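PDB 1ZPU: iron transport multicopper oxidase FET3 from Saccharomyces cerevisiae, which oxidises ferrous to ferric iron for high-affinity uptake through the permease FTR1, using bound copper ions to pass the electrons to dioxygen, and also oxidises cuprous ions. Local coordinates for residues 31-36 / 102-107; 115-120 / 138-143; 380-385 / 459-464; 58-63 / 393-398. All coordinates share one frame; numbering follows the deposited sequence.

How the contacts relate
Contacts 1 and 2 lie in the first cupredoxin domain and at its border with the second, their centres 8 Å apart; strands 100-105 and 117-123 are neighbours in one sheet. Contact 3 packs the two sheets of the third domain, with its centre 24 Å from that of contact 1 and on the opposite side of the chain's centre. Contact 4 bridges them: strand 60-62 pairs with 100-105, and strand 392-396 pairs with 457-463. Along the chain, contact 2 nests inside the loop closed by contact 4, whereas contacts 1 and 3 each interleave with it. Residues more than 330 positions apart thus meet around the copper cluster, to which contacts 1, 3 and 4 all contribute histidines.

Contact 1: residues 31-36 / 102-107; sequences FPWPDI and YWYHSH. With CU1 (copper (I) ion), chain B; CU1 (copper (I) ion), chain C; NAG (2-acetamido-2-deoxy-beta-D-glucopyranose), chain G.
Tyr-104 supplies most of the buried surface, driving its phenol into the bend made by Trp-33, Pro-34 and Ile-36. Its OH donates a hydrogen bond of 2.6 Å to Pro-34 O, with a C=O...donor angle of 139° and the hydroxyl tilted 16° from the carbonyl plane; the carbonyl oxygen lies at the edge of the phenol ring, near its plane. Trp-33 and Tyr-104 cross at about a right angle. The hydroxyl also meets the indole at its edge, and Trp-33 CE3 comes within 3.9 Å of Tyr-104 CE1. The indole nitrogen is occupied elsewhere, bonded to Ile-25 O. Ile-36 closes the other flank more loosely, its CD1 4.4 Å from Tyr-104 CD2.

In the first cupredoxin domain, Ile-36 opens strand 36-39, and strand 117-123 runs between it and strand 100-105, so the tyrosine reaches across an intervening strand. It does so on the side that looks toward strand 2-14, where Trp-7 touches both Pro-34 and Ile-36.

Alternation along strand 100-105 sends the next residue the other way. CG of His-105 lies between the backbone N and the carbonyl carbon (chi1 57°), and its NE2 binds a type 3 copper ion at 2.1 Å. On the far side of the imidazole, ND1 donates to Ser-106 O (2.9 Å), which steadies the rotation of the ring.

Contact 2: residues 115-120 / 138-143; sequences GMKGLF and SLSEWY
Leu-119 and Ser-138 mark the closest backbone approach, their CA atoms 8.2 Å apart, and the two segments run in roughly opposite directions. They diverge from there: Lys-117 CA and Ser-140 CA are already 10.7 Å apart. At such separations the strands meet through side chains and do not pair as members of one sheet.

Where the gap is wider, the long chain of Lys-117 spans it. CG starts between the backbone N and the carbonyl carbon (chi1 60°), and beyond it the chain is extended, delivering NZ to Ser-140 OG in a hydrogen bond of 3.2 Å. That hydroxyl is used twice, since OG also donates to Glu-141 O at 2.8 Å, with a C=O...donor angle of 126°. The ammonium group has a further, weak bond to Val-195 O.

Strand 117-123 belongs to the first plastocyanin-like domain and strand 133-142 to the second, so the lysine bridges two cupredoxin units; its aliphatic part also packs against the type 3 copper ligand His-105.

At the narrower end the meeting is a branched apolar group against a hydroxyl: Leu-119 CD2 lies 3.8 Å from Ser-138 OG, with CG and CD1 about equally close. Glu-141 OE2 stays 5.2 Å from Lys-117 NZ, too far for direct contact, and its carboxylate instead receives the backbone N-H groups of Gly-197, Phe-198 and Val-199.

Contact 3: residues 380-385 / 459-464; sequences VEIVLN and WFFHCH. With CU1 (copper (I) ion), chain C; CU1 (copper (I) ion), chain B; CU1 (copper (I) ion), chain D.
Ile-382 lays its CD1 methyl over one face of the Phe-461 ring, 4.2 Å from the centroid and 12° off the ring normal, a CH-pi contact almost directly above the centre. Its other branch reaches the far end of the same ring, with CG2 4.1 Å from Phe-461 CZ. Leu-384 approaches differently: its CD1 comes to the rim, near the ring plane, and stands 3.9 Å from Phe-461 CE2. One aromatic ring is thereby held by an isoleucine above and a leucine at its edge. With CG anti to the backbone N (chi1 179°), the phenylalanine stretches away from its own strand to meet them.

The closest backbone pair, Ile-382 CA and Phe-461 CA, is 9.9 Å apart, a separation bridged by side chains. Strand 379-386 lies in one sheet of the third cupredoxin domain and strand 457-463 in the other, so this is apolar packing between the layers of the beta sandwich. Leu-396 on strand 392-396 also touches Phe-461.

Directly after that ring comes the His-Cys-His sequence of multicopper oxidases. Cys-463 SG binds the type 1 copper ion at 2.2 Å, together with His-392 and His-468. His-462 and His-464 reach the two type 3 ions through NE2. His-462 ND1 also donates to Cys-463 O (2.6 Å), which lies in the imidazole plane, although the donor stands well above the carbonyl plane. In this family the cysteine and its two neighbouring histidines are taken to be the electron route from the type 1 copper to the trinuclear cluster.

Contact 4: residues 58-63 / 393-398; sequences SMHFHG and PFHLHG. With CU1 (copper (I) ion), chain E; CU1 (copper (I) ion), chain B; CU1 (copper (I) ion), chain C.
The type 2 copper ion joins the two segments, gripped by His-395 NE2 at 2.0 Å and by His-60 NE2 at 2.1 Å. The two nitrogens approach from nearly opposite sides, with an angle of about 155° at the metal. Each of these imidazoles lies against a ring of the other segment. His-397 comes over one face of His-60 in an offset stack, centroids 4.0 Å apart and planes at 19°. His-62 covers a face of His-395 in a face-to-face stack, with centroids 3.7 Å apart.

His-62 turns its ND1 to one type 3 copper ion, whereas His-397 uses NE2 for the other. These are two of the four His-X-His pairs of multicopper oxidases, one from the first cupredoxin domain and one from the third. The nitrogens turned from the metals are also held: His-60 ND1 and His-397 ND1 bond to Asp-73, and His-62 NE2 and His-395 ND1 to Asp-437.

With both nitrogens engaged, each ring is fixed in rotation. Because either domain alone supplies just half of these ligands, the trinuclear centre, where dioxygen is reduced in this family, depends on the two domains being docked.

Contact 1: residues 31-36 / 102-107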
# COMPACT_ATOMS: atom_id res chain seq x y z
N PHE A 31 -19.18 2.49 -11.08
CA PHE A 31 -18.62 2.05 -9.82
C PHE A 31 -19.03 0.63 -9.60
O PHE A 31 -20.20 0.31 -9.80
CB PHE A 31 -19.14 2.91 -8.68
CG PHE A 31 -18.38 2.73 -7.41
CD1 PHE A 31 -17.23 3.48 -7.16
CD2 PHE A 31 -18.79 1.81 -6.46
CE1 PHE A 31 -16.51 3.32 -6.01
CE2 PHE A 31 -18.08 1.62 -5.30
CZ PHE A 31 -16.94 2.38 -5.07
N PRO A 32 -18.11 -0.22 -9.12
CA PRO A 32 -16.72 0.07 -8.75
C PRO A 32 -15.79 0.25 -9.94
O PRO A 32 -16.18 -0.05 -11.05
CB PRO A 32 -16.30 -1.15 -7.92
CG PRO A 32 -17.21 -2.23 -8.36
CD PRO A 32 -18.48 -1.63 -8.86
N TRP A 33 -14.56 0.71 -9.70
CA TRP A 33 -13.53 0.80 -10.74
C TRP A 33 -13.19 -0.58 -11.32
O TRP A 33 -13.38 -1.59 -10.64
CB TRP A 33 -12.29 1.48 -10.18
CG TRP A 33 -12.44 2.97 -10.11
CD1 TRP A 33 -13.35 3.67 -9.35
CD2 TRP A 33 -11.69 3.94 -10.83
NE1 TRP A 33 -13.20 5.02 -9.57
CE2 TRP A 33 -12.19 5.21 -10.47
CE3 TRP A 33 -10.65 3.86 -11.76
CZ2 TRP A 33 -11.68 6.40 -11.01
CZ3 TRP A 33 -10.14 5.03 -12.29
CH2 TRP A 33 -10.66 6.29 -11.91
N PRO A 34 -12.73 -0.64 -12.57
CA PRO A 34 -12.48 -1.93 -13.23
C PRO A 34 -11.27 -2.67 -12.66
O PRO A 34 -10.44 -2.07 -11.98
CB PRO A 34 -12.17 -1.52 -14.66
CG PRO A 34 -11.61 -0.15 -14.54
CD PRO A 34 -12.40 0.49 -13.46
N ASP A 35 -11.17 -3.97 -12.95
CA ASP A 35 -9.94 -4.69 -12.67
C ASP A 35 -9.19 -4.96 -13.96
O ASP A 35 -9.80 -5.27 -14.99
CB ASP A 35 -10.22 -6.01 -11.96
CG ASP A 35 -11.10 -5.84 -10.72
OD1 ASP A 35 -10.79 -4.98 -9.84
OD2 ASP A 35 -12.11 -6.58 -10.64
N ILE A 36 -7.87 -4.83 -13.91
CA ILE A 36 -7.02 -5.12 -15.07
C ILE A 36 -6.41 -6.52 -14.95
O ILE A 36 -5.91 -6.89 -13.90
CB ILE A 36 -5.88 -4.10 -15.21
CG1 ILE A 36 -6.43 -2.69 -15.37
CG2 ILE A 36 -5.02 -4.43 -16.41
CD1 ILE A 36 -5.41 -1.59 -15.06
N TYR A 102 -1.79 -7.85 -7.88
CA TYR A 102 -1.49 -6.46 -7.52
C TYR A 102 -2.77 -5.65 -7.52
O TYR A 102 -3.84 -6.17 -7.78
CB TYR A 102 -0.44 -5.86 -8.47
CG TYR A 102 0.82 -6.68 -8.52
CD1 TYR A 102 0.88 -7.83 -9.30
CD2 TYR A 102 1.92 -6.33 -7.77
CE1 TYR A 102 2.00 -8.60 -9.34
CE2 TYR A 102 3.06 -7.09 -7.80
CZ TYR A 102 3.09 -8.23 -8.58
OH TYR A 102 4.22 -9.01 -8.62
N TRP A 103 -2.65 -4.37 -7.20
CA TRP A 103 -3.77 -3.45 -7.32
C TRP A 103 -3.30 -2.04 -7.65
O TRP A 103 -2.11 -1.71 -7.56
CB TRP A 103 -4.64 -3.44 -6.06
CG TRP A 103 -3.97 -3.01 -4.77
CD1 TRP A 103 -2.89 -3.59 -4.19
CD2 TRP A 103 -4.39 -1.96 -3.89
NE1 TRP A 103 -2.58 -2.95 -3.02
CE2 TRP A 103 -3.49 -1.94 -2.81
CE3 TRP A 103 -5.43 -1.03 -3.91
CZ2 TRP A 103 -3.58 -1.03 -1.76
CZ3 TRP A 103 -5.53 -0.12 -2.86
CH2 TRP A 103 -4.62 -0.13 -1.80
N TYR A 104 -4.25 -1.21 -8.06
CA TYR A 104 -3.96 0.17 -8.34
C TYR A 104 -4.86 1.05 -7.49
O TYR A 104 -6.01 0.72 -7.24
CB TYR A 104 -4.16 0.44 -9.82
CG TYR A 104 -5.59 0.41 -10.30
CD1 TYR A 104 -6.36 1.57 -10.30
CD2 TYR A 104 -6.17 -0.77 -10.77
CE1 TYR A 104 -7.66 1.56 -10.75
CE2 TYR A 104 -7.49 -0.79 -11.23
CZ TYR A 104 -8.23 0.38 -11.21
OH TYR A 104 -9.53 0.39 -11.67
N HIS A 105 -4.32 2.18 -7.05
CA HIS A 105 -5.10 3.14 -6.28
C HIS A 105 -4.60 4.55 -6.54
O HIS A 105 -3.45 4.73 -6.94
CB HIS A 105 -5.03 2.83 -4.78
CG HIS A 105 -3.64 2.79 -4.21
ND1 HIS A 105 -2.96 3.92 -3.81
CD2 HIS A 105 -2.81 1.75 -3.96
CE1 HIS A 105 -1.77 3.58 -3.35
NE2 HIS A 105 -1.66 2.27 -3.42
N SER A 106 -5.46 5.53 -6.31
CA SER A 106 -5.05 6.92 -6.33
C SER A 106 -4.00 7.12 -5.27
O SER A 106 -4.07 6.53 -4.19
CB SER A 106 -6.25 7.82 -6.03
OG SER A 106 -5.86 9.15 -5.76
N HIS A 107 -3.00 7.95 -5.55
CA HIS A 107 -2.00 8.27 -4.54
C HIS A 107 -2.08 9.73 -4.08
O HIS A 107 -1.13 10.26 -3.50
CB HIS A 107 -0.59 7.94 -5.05
CG HIS A 107 0.30 7.35 -4.00
ND1 HIS A 107 0.93 8.12 -3.04
CD2 HIS A 107 0.66 6.07 -3.75
CE1 HIS A 107 1.64 7.33 -2.25
NE2 HIS A 107 1.49 6.09 -2.66
CU CU1 B . -0.41 0.91 -2.49
CU CU1 C . 2.90 4.76 -1.88
C1 NAG G . -15.19 -10.01 -6.31
C2 NAG G . -15.91 -11.23 -6.89
C3 NAG G . -15.00 -11.99 -7.84
C4 NAG G . -14.32 -11.09 -8.88
C5 NAG G . -13.72 -9.89 -8.19
C6 NAG G . -13.30 -8.91 -9.26
C7 NAG G . -17.63 -12.55 -5.75
C8 NAG G . -17.94 -13.67 -4.78
N2 NAG G . -16.38 -12.10 -5.83
O3 NAG G . -15.77 -12.95 -8.51
O4 NAG G . -13.22 -11.73 -9.50
O5 NAG G . -14.68 -9.25 -7.39
O6 NAG G . -12.63 -7.81 -8.71
O7 NAG G . -18.53 -12.08 -6.44

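Contact 2: residues 115-120 / 138-143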
# COMPACT_ATOMS: atom_id res chain seq x y z
N GLY A 115 -13.06 5.44 -3.16
CA GLY A 115 -13.49 4.50 -4.20
C GLY A 115 -12.54 4.26 -5.36
O GLY A 115 -12.73 3.30 -6.13
N MET A 116 -11.52 5.11 -5.51
CA MET A 116 -10.61 5.05 -6.67
C MET A 116 -9.52 3.99 -6.49
O MET A 116 -8.37 4.30 -6.13
CB MET A 116 -10.02 6.42 -6.97
CG MET A 116 -9.22 6.52 -8.22
SD MET A 116 -8.82 8.27 -8.57
CE MET A 116 -7.52 8.07 -9.77
N LYS A 117 -9.89 2.74 -6.75
CA LYS A 117 -9.02 1.60 -6.49
C LYS A 117 -9.61 0.36 -7.17
O LYS A 117 -10.82 0.25 -7.36
CB LYS A 117 -8.87 1.37 -4.99
CG LYS A 117 -10.20 1.08 -4.28
CD LYS A 117 -10.14 1.40 -2.78
CE LYS A 117 -11.13 0.56 -1.97
NZ LYS A 117 -11.36 1.16 -0.61
N GLY A 118 -8.73 -0.57 -7.55
CA GLY A 118 -9.09 -1.72 -8.36
C GLY A 118 -7.94 -2.70 -8.39
O GLY A 118 -6.82 -2.36 -8.04
N LEU A 119 -8.23 -3.93 -8.81
CA LEU A 119 -7.23 -4.98 -8.86
C LEU A 119 -6.44 -5.00 -10.17
O LEU A 119 -6.94 -4.66 -11.23
CB LEU A 119 -7.88 -6.34 -8.62
CG LEU A 119 -8.60 -6.58 -7.29
CD1 LEU A 119 -8.95 -8.02 -7.16
CD2 LEU A 119 -7.76 -6.17 -6.11
N PHE A 120 -5.19 -5.44 -10.07
CA PHE A 120 -4.30 -5.55 -11.21
C PHE A 120 -3.67 -6.93 -11.16
O PHE A 120 -2.80 -7.18 -10.32
CB PHE A 120 -3.23 -4.47 -11.13
CG PHE A 120 -2.47 -4.26 -12.41
CD1 PHE A 120 -1.60 -5.24 -12.89
CD2 PHE A 120 -2.60 -3.05 -13.11
CE1 PHE A 120 -0.90 -5.03 -14.08
CE2 PHE A 120 -1.90 -2.84 -14.31
CZ PHE A 120 -1.05 -3.82 -14.79
N SER A 138 -11.97 -8.32 -2.57
CA SER A 138 -11.37 -7.07 -2.14
C SER A 138 -11.95 -6.66 -0.80
O SER A 138 -13.06 -6.11 -0.75
CB SER A 138 -11.66 -5.96 -3.15
OG SER A 138 -11.12 -6.25 -4.43
N LEU A 139 -11.23 -6.94 0.28
CA LEU A 139 -11.63 -6.51 1.61
C LEU A 139 -11.27 -5.03 1.80
O LEU A 139 -10.23 -4.56 1.32
CB LEU A 139 -10.94 -7.35 2.68
CG LEU A 139 -10.74 -8.85 2.48
CD1 LEU A 139 -9.92 -9.46 3.63
CD2 LEU A 139 -12.06 -9.54 2.36
N SER A 140 -12.13 -4.32 2.52
CA SER A 140 -11.90 -2.91 2.83
C SER A 140 -12.74 -2.48 4.01
O SER A 140 -13.65 -3.20 4.38
CB SER A 140 -12.22 -2.04 1.62
OG SER A 140 -12.02 -0.68 1.93
N GLU A 141 -12.44 -1.33 4.61
CA GLU A 141 -13.40 -0.68 5.52
C GLU A 141 -14.13 0.41 4.74
O GLU A 141 -13.68 0.79 3.66
CB GLU A 141 -12.73 -0.10 6.77
CG GLU A 141 -11.97 1.22 6.55
CD GLU A 141 -10.65 1.03 5.81
OE1 GLU A 141 -9.66 0.61 6.47
OE2 GLU A 141 -10.62 1.31 4.57
N TRP A 142 -15.25 0.89 5.28
CA TRP A 142 -16.02 1.92 4.60
C TRP A 142 -16.43 3.07 5.55
O TRP A 142 -16.88 2.83 6.69
CB TRP A 142 -17.24 1.27 3.94
CG TRP A 142 -17.98 2.18 3.05
CD1 TRP A 142 -19.25 2.65 3.23
CD2 TRP A 142 -17.50 2.76 1.85
NE1 TRP A 142 -19.60 3.49 2.20
CE2 TRP A 142 -18.54 3.58 1.34
CE3 TRP A 142 -16.30 2.69 1.15
CZ2 TRP A 142 -18.41 4.31 0.17
CZ3 TRP A 142 -16.17 3.42 -0.03
CH2 TRP A 142 -17.23 4.22 -0.50
N TYR A 143 -16.26 4.30 5.08
CA TYR A 143 -16.65 5.51 5.82
C TYR A 143 -17.90 6.09 5.21
O TYR A 143 -18.15 5.91 4.02
CB TYR A 143 -15.54 6.57 5.79
CG TYR A 143 -14.34 6.25 6.67
CD1 TYR A 143 -13.35 5.40 6.22
CD2 TYR A 143 -14.22 6.79 7.94
CE1 TYR A 143 -12.25 5.10 7.01
CE2 TYR A 143 -13.11 6.50 8.74
CZ TYR A 143 -12.14 5.64 8.26
OH TYR A 143 -11.04 5.33 9.02

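Contact 3: residues 380-385 / 459-464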
# COMPACT_ATOMS: atom_id res chain seq x y z
N VAL A 380 20.90 -2.51 0.69
CA VAL A 380 20.30 -1.54 1.60
C VAL A 380 19.50 -2.25 2.70
O VAL A 380 18.78 -3.20 2.43
CB VAL A 380 19.37 -0.55 0.86
CG1 VAL A 380 18.79 0.48 1.82
CG2 VAL A 380 20.11 0.15 -0.27
N GLU A 381 19.65 -1.76 3.92
CA GLU A 381 18.90 -2.28 5.05
C GLU A 381 18.14 -1.14 5.72
O GLU A 381 18.72 -0.10 6.06
CB GLU A 381 19.85 -2.96 6.04
CG GLU A 381 19.29 -3.21 7.42
CD GLU A 381 20.25 -4.01 8.30
OE1 GLU A 381 20.44 -5.22 8.03
OE2 GLU A 381 20.81 -3.43 9.27
N ILE A 382 16.83 -1.33 5.88
CA ILE A 382 15.99 -0.38 6.60
C ILE A 382 15.69 -0.95 7.98
O ILE A 382 15.13 -2.03 8.12
CB ILE A 382 14.68 -0.05 5.83
CG1 ILE A 382 15.00 0.80 4.61
CG2 ILE A 382 13.72 0.72 6.70
CD1 ILE A 382 13.88 0.84 3.58
N VAL A 383 16.09 -0.22 9.00
CA VAL A 383 15.76 -0.56 10.37
C VAL A 383 14.66 0.38 10.83
O VAL A 383 14.84 1.60 10.86
CB VAL A 383 16.99 -0.43 11.32
CG1 VAL A 383 16.61 -0.81 12.75
CG2 VAL A 383 18.15 -1.30 10.83
N LEU A 384 13.52 -0.19 11.19
CA LEU A 384 12.40 0.61 11.62
C LEU A 384 12.06 0.29 13.07
O LEU A 384 11.76 -0.86 13.40
CB LEU A 384 11.21 0.38 10.68
CG LEU A 384 9.96 1.25 10.88
CD1 LEU A 384 9.40 1.67 9.55
CD2 LEU A 384 8.91 0.55 11.69
N ASN A 385 12.12 1.31 13.91
CA ASN A 385 11.80 1.20 15.34
C ASN A 385 10.50 1.94 15.70
O ASN A 385 10.47 3.17 15.75
CB ASN A 385 12.95 1.76 16.18
CG ASN A 385 14.27 1.08 15.89
OD1 ASN A 385 14.37 -0.14 15.92
ND2 ASN A 385 15.30 1.88 15.61
N TRP A 459 11.76 6.12 -5.07
CA TRP A 459 10.82 5.21 -4.40
C TRP A 459 10.36 5.67 -3.02
O TRP A 459 11.18 5.97 -2.16
CB TRP A 459 11.43 3.81 -4.29
CG TRP A 459 12.02 3.24 -5.55
CD1 TRP A 459 13.31 2.87 -5.74
CD2 TRP A 459 11.35 2.98 -6.79
NE1 TRP A 459 13.50 2.39 -7.00
CE2 TRP A 459 12.31 2.45 -7.67
CE3 TRP A 459 10.04 3.16 -7.25
CZ2 TRP A 459 12.00 2.08 -8.98
CZ3 TRP A 459 9.73 2.79 -8.55
CH2 TRP A 459 10.70 2.26 -9.40
N PHE A 460 9.04 5.69 -2.82
CA PHE A 460 8.43 6.12 -1.58
C PHE A 460 8.46 4.97 -0.58
O PHE A 460 8.11 3.84 -0.91
CB PHE A 460 6.98 6.57 -1.84
CG PHE A 460 6.49 7.70 -0.97
CD1 PHE A 460 7.34 8.34 -0.06
CD2 PHE A 460 5.18 8.16 -1.08
CE1 PHE A 460 6.87 9.40 0.74
CE2 PHE A 460 4.71 9.24 -0.29
CZ PHE A 460 5.55 9.85 0.62
N PHE A 461 8.91 5.26 0.64
CA PHE A 461 8.79 4.31 1.74
C PHE A 461 7.93 4.91 2.84
O PHE A 461 8.34 5.88 3.48
CB PHE A 461 10.15 3.90 2.29
CG PHE A 461 10.05 2.94 3.44
CD1 PHE A 461 9.78 1.60 3.22
CD2 PHE A 461 10.21 3.39 4.75
CE1 PHE A 461 9.69 0.71 4.28
CE2 PHE A 461 10.10 2.51 5.82
CZ PHE A 461 9.84 1.17 5.58
N HIS A 462 6.74 4.35 3.05
CA HIS A 462 5.77 4.95 3.95
C HIS A 462 4.81 3.96 4.55
O HIS A 462 4.69 2.82 4.09
CB HIS A 462 4.94 5.99 3.20
CG HIS A 462 4.08 5.41 2.13
ND1 HIS A 462 2.78 5.00 2.36
CD2 HIS A 462 4.33 5.14 0.83
CE1 HIS A 462 2.27 4.51 1.24
NE2 HIS A 462 3.20 4.58 0.30
N CYS A 463 4.09 4.42 5.57
CA CYS A 463 2.96 3.70 6.11
C CYS A 463 1.78 3.81 5.15
O CYS A 463 1.46 4.89 4.63
CB CYS A 463 2.59 4.26 7.47
SG CYS A 463 1.27 3.37 8.25
N HIS A 464 1.13 2.69 4.90
CA HIS A 464 0.03 2.64 3.96
C HIS A 464 -1.33 2.97 4.59
O HIS A 464 -2.36 2.88 3.93
CB HIS A 464 -0.01 1.30 3.25
CG HIS A 464 -0.47 1.39 1.84
ND1 HIS A 464 -1.78 1.65 1.50
CD2 HIS A 464 0.21 1.29 0.67
CE1 HIS A 464 -1.88 1.70 0.18
NE2 HIS A 464 -0.69 1.47 -0.35
CU CU1 C . 2.90 4.76 -1.88
CU CU1 B . -0.41 0.91 -2.49
CU CU1 D . 0.86 3.95 10.33

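Contact 4: residues 58-63 / 393-398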
# COMPACT_ATOMS: atom_id res chain seq x y z
N SER A 58 -3.98 11.20 -9.06
CA SER A 58 -2.83 10.43 -9.52
C SER A 58 -3.27 9.00 -9.46
O SER A 58 -4.33 8.71 -8.90
CB SER A 58 -1.65 10.63 -8.60
OG SER A 58 -2.05 10.46 -7.26
N MET A 59 -2.48 8.10 -10.04
CA MET A 59 -2.75 6.66 -9.95
C MET A 59 -1.45 5.94 -9.80
O MET A 59 -0.52 6.15 -10.58
CB MET A 59 -3.47 6.16 -11.20
CG MET A 59 -3.96 4.72 -11.11
SD MET A 59 -5.43 4.43 -12.12
CE MET A 59 -4.77 4.80 -13.73
N HIS A 60 -1.39 5.08 -8.79
CA HIS A 60 -0.21 4.29 -8.49
C HIS A 60 -0.56 2.83 -8.66
O HIS A 60 -1.62 2.40 -8.24
CB HIS A 60 0.23 4.56 -7.06
CG HIS A 60 1.21 3.55 -6.54
ND1 HIS A 60 2.37 3.22 -7.20
CD2 HIS A 60 1.22 2.84 -5.39
CE1 HIS A 60 3.03 2.32 -6.51
NE2 HIS A 60 2.36 2.08 -5.40
N PHE A 61 0.35 2.06 -9.26
CA PHE A 61 0.14 0.64 -9.46
C PHE A 61 0.98 -0.16 -8.47
O PHE A 61 2.18 -0.35 -8.66
CB PHE A 61 0.39 0.28 -10.91
CG PHE A 61 -0.35 1.16 -11.85
CD1 PHE A 61 0.20 2.39 -12.27
CD2 PHE A 61 -1.64 0.83 -12.26
CE1 PHE A 61 -0.50 3.24 -13.10
CE2 PHE A 61 -2.35 1.68 -13.10
CZ PHE A 61 -1.78 2.88 -13.52
N HIS A 62 0.32 -0.58 -7.40
CA HIS A 62 0.97 -1.08 -6.20
C HIS A 62 1.69 -2.38 -6.44
O HIS A 62 1.07 -3.40 -6.76
CB HIS A 62 -0.07 -1.29 -5.10
CG HIS A 62 0.53 -1.65 -3.78
ND1 HIS A 62 0.43 -0.84 -2.67
CD2 HIS A 62 1.26 -2.73 -3.39
CE1 HIS A 62 1.06 -1.40 -1.66
NE2 HIS A 62 1.58 -2.54 -2.07
N GLY A 63 3.01 -2.35 -6.26
CA GLY A 63 3.80 -3.58 -6.29
C GLY A 63 4.62 -3.71 -7.54
O GLY A 63 5.63 -4.41 -7.56
N PRO A 393 1.42 -0.85 8.72
CA PRO A 393 1.91 -1.57 7.57
C PRO A 393 2.73 -0.64 6.66
O PRO A 393 2.19 0.23 6.00
CB PRO A 393 0.62 -2.02 6.90
CG PRO A 393 -0.40 -0.99 7.30
CD PRO A 393 0.14 -0.19 8.44
N PHE A 394 4.04 -0.81 6.65
CA PHE A 394 4.88 -0.01 5.80
C PHE A 394 5.08 -0.69 4.47
O PHE A 394 5.19 -1.92 4.39
CB PHE A 394 6.22 0.29 6.46
CG PHE A 394 6.11 1.23 7.61
CD1 PHE A 394 5.96 0.74 8.90
CD2 PHE A 394 6.09 2.60 7.41
CE1 PHE A 394 5.82 1.62 9.97
CE2 PHE A 394 5.96 3.48 8.49
CZ PHE A 394 5.83 2.98 9.77
N HIS A 395 5.11 0.13 3.42
CA HIS A 395 5.21 -0.37 2.08
C HIS A 395 6.34 0.35 1.35
O HIS A 395 6.59 1.55 1.58
CB HIS A 395 3.86 -0.22 1.37
CG HIS A 395 3.96 -0.27 -0.12
ND1 HIS A 395 4.36 -1.39 -0.81
CD2 HIS A 395 3.74 0.69 -1.06
CE1 HIS A 395 4.37 -1.14 -2.10
NE2 HIS A 395 4.00 0.12 -2.28
N LEU A 396 7.03 -0.40 0.48
CA LEU A 396 8.17 0.10 -0.26
C LEU A 396 7.93 0.01 -1.75
O LEU A 396 7.71 -1.08 -2.28
CB LEU A 396 9.43 -0.69 0.11
CG LEU A 396 10.75 -0.38 -0.62
CD1 LEU A 396 11.31 1.02 -0.31
CD2 LEU A 396 11.78 -1.46 -0.30
N HIS A 397 7.98 1.16 -2.43
CA HIS A 397 7.82 1.20 -3.88
C HIS A 397 9.06 0.62 -4.57
O HIS A 397 10.16 0.67 -4.00
CB HIS A 397 7.62 2.63 -4.36
CG HIS A 397 6.27 3.19 -4.04
ND1 HIS A 397 5.47 3.76 -5.00
CD2 HIS A 397 5.59 3.29 -2.88
CE1 HIS A 397 4.36 4.19 -4.44
NE2 HIS A 397 4.40 3.92 -3.15
N GLY A 398 8.87 0.05 -5.76
CA GLY A 398 9.98 -0.39 -6.61
C GLY A 398 10.67 -1.71 -6.27
O GLY A 398 11.50 -2.18 -7.04
CU CU1 E . 3.33 0.78 -4.10
CU CU1 B . -0.41 0.91 -2.49
CU CU1 C . 2.90 4.76 -1.88